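CurG, CurH fusion protein (Moorea producens 3L, PDB 4MYY) joins two class 2 docking domains in one engineered chain, modelling how the CurG and CurH modules of the curacin A polyketide synthase probably recognise each other. Local coordinates at residues B[44-47]-B[48-52]. Residues are numbered along the deposited sequence; the frame is centred on the assembly and turned at random.
Sequences NKFT and KKEQI
Two successive turns of helix 42-61, in the CurH-derived part of the engineered fusion, meet where Phe46 and Glu50 come together at the surface in an i to i+4 pair; both also touch a crystal neighbour, so the lattice may influence the pose. Four backbone bonds define the helix here: a nearly straight one of 3.1 Å from Lys48 N to Asn44 O, then Lys49 N to Lys45 O, Glu50 N to Phe46 O and Gln51 N to Thr47 O.

With CG anti to the backbone N (chi1 159°), the Phe46 side chain leans toward the following turn. There Glu50 CG lies over one face of the ring, 4.1 Å from the Phe46 centroid and 27° off the ring normal, a CH-pi contact. Glu50 is bent at chi2, and its OE2 comes back to 3.6 Å from Phe46 CE1; the carboxylate plane is turned 52° from the ring. Glu50 CG also sits 3.3 Å from Phe46 O.

Gln51 CG packs 3.4 Å from Thr47 O, and the Thr47 hydroxyl turns back to hydrogen-bond the carbonyl of Leu43. Lys45 NZ is hydrogen-bonded to Gly39 O of the glycine-serine linker, a bond that belongs to the fusion.

Lys48 packs on Ser2 at the N-terminal end of the second subunit, probably a construct-derived residue, so no natural role follows; its NZ makes a long, weak ion pair with a sulfate, probably from the crystallisation liquor. None of the touching residues is buried: the contact lies at the surface near the start of helix 42-61, which runs on toward helix 64-82.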
loop_
_atom_site.group_PDB
_atom_site.type_symbol
_atom_site.label_atom_id
_atom_site.label_comp_id
_atom_site.label_asym_id
_atom_site.label_seq_id
_atom_site.Cartn_x
_atom_site.Cartn_y
_atom_site.Cartn_z
ATOM N N ASN B 44 8.508 -28.209 -7.782
ATOM C CA ASN B 44 8.595 -26.981 -6.996
ATOM C C ASN B 44 8.268 -25.753 -7.845
ATOM O O ASN B 44 7.455 -24.909 -7.456
ATOM C CB ASN B 44 10.017 -26.755 -6.458
ATOM C CG ASN B 44 10.385 -27.671 -5.304
ATOM O OD1 ASN B 44 11.576 -27.897 -5.049
ATOM N ND2 ASN B 44 9.373 -28.204 -4.596
ATOM N N LYS B 45 8.910 -25.671 -9.002
ATOM C CA LYS B 45 8.755 -24.508 -9.891
ATOM C C LYS B 45 7.328 -24.430 -10.442
ATOM O O LYS B 45 6.716 -23.350 -10.508
ATOM C CB LYS B 45 9.796 -24.546 -11.012
ATOM C CG LYS B 45 11.220 -24.302 -10.520
ATOM C CD LYS B 45 12.203 -24.111 -11.669
ATOM C CE LYS B 45 13.639 -24.003 -11.171
ATOM N NZ LYS B 45 14.064 -25.277 -10.523
ATOM N N PHE B 46 6.788 -25.589 -10.786
ATOM C CA PHE B 46 5.413 -25.703 -11.310
ATOM C C PHE B 46 4.389 -25.269 -10.255
ATOM O O PHE B 46 3.470 -24.489 -10.540
ATOM C CB PHE B 46 5.187 -27.145 -11.761
ATOM C CG PHE B 46 3.741 -27.558 -11.850
ATOM C CD1 PHE B 46 2.949 -27.134 -12.898
ATOM C CD2 PHE B 46 3.196 -28.412 -10.903
ATOM C CE1 PHE B 46 1.635 -27.523 -12.997
ATOM C CE2 PHE B 46 1.862 -28.828 -10.987
ATOM C CZ PHE B 46 1.079 -28.374 -12.043
ATOM N N THR B 47 4.558 -25.758 -9.035
ATOM C CA THR B 47 3.650 -25.412 -7.946
ATOM C C THR B 47 3.625 -23.893 -7.676
ATOM O O THR B 47 2.547 -23.299 -7.553
ATOM C CB THR B 47 3.973 -26.200 -6.664
ATOM O OG1 THR B 47 3.938 -27.607 -6.948
ATOM C CG2 THR B 47 2.950 -25.883 -5.586
ATOM N N LYS B 48 4.808 -23.287 -7.637
ATOM C CA LYS B 48 4.960 -21.835 -7.520
ATOM C C LYS B 48 4.222 -21.114 -8.654
ATOM O O LYS B 48 3.483 -20.155 -8.399
ATOM C CB LYS B 48 6.446 -21.451 -7.504
ATOM C CG LYS B 48 6.751 -19.987 -7.171
ATOM C CD LYS B 48 5.961 -19.521 -5.958
ATOM C CE LYS B 48 6.805 -18.690 -4.996
ATOM N NZ LYS B 48 7.411 -17.456 -5.575
ATOM N N LYS B 49 4.435 -21.559 -9.894
ATOM C CA LYS B 49 3.754 -20.950 -11.045
ATOM C C LYS B 49 2.222 -20.949 -10.850
ATOM O O LYS B 49 1.550 -19.935 -11.093
ATOM C CB LYS B 49 4.143 -21.652 -12.347
ATOM C CG LYS B 49 3.435 -21.144 -13.599
ATOM C CD LYS B 49 3.783 -22.013 -14.806
ATOM C CE LYS B 49 2.892 -21.695 -15.996
ATOM N NZ LYS B 49 3.326 -20.474 -16.731
ATOM N N GLU B 50 1.673 -22.078 -10.400
ATOM C CA GLU B 50 0.218 -22.218 -10.324
ATOM C C GLU B 50 -0.342 -21.367 -9.199
ATOM O O GLU B 50 -1.432 -20.804 -9.318
ATOM C CB GLU B 50 -0.193 -23.688 -10.170
ATOM C CG GLU B 50 0.240 -24.544 -11.355
ATOM C CD GLU B 50 -0.343 -24.069 -12.688
ATOM O OE1 GLU B 50 -1.434 -23.464 -12.684
ATOM O OE2 GLU B 50 0.303 -24.282 -13.732
ATOM N N GLN B 51 0.423 -21.267 -8.118
ATOM C CA GLN B 51 0.059 -20.378 -7.012
ATOM C C GLN B 51 -0.069 -18.930 -7.435
ATOM O O GLN B 51 -1.062 -18.286 -7.105
ATOM C CB GLN B 51 1.037 -20.526 -5.860
ATOM C CG GLN B 51 0.707 -21.791 -5.079
ATOM C CD GLN B 51 1.684 -22.066 -3.965
ATOM O OE1 GLN B 51 2.891 -21.828 -4.097
ATOM N NE2 GLN B 51 1.172 -22.582 -2.862
ATOM N N ILE B 52 0.906 -18.451 -8.207
ATOM C CA ILE B 52 0.934 -17.058 -8.669
ATOM C C ILE B 52 -0.207 -16.825 -9.643
ATOM O O ILE B 52 -0.898 -15.810 -9.574
ATOM C CB ILE B 52 2.305 -16.688 -9.277
ATOM C CG1 ILE B 52 3.388 -16.719 -8.193
ATOM C CG2 ILE B 52 2.268 -15.325 -9.961
ATOM C CD1 ILE B 52 4.809 -16.569 -8.714
#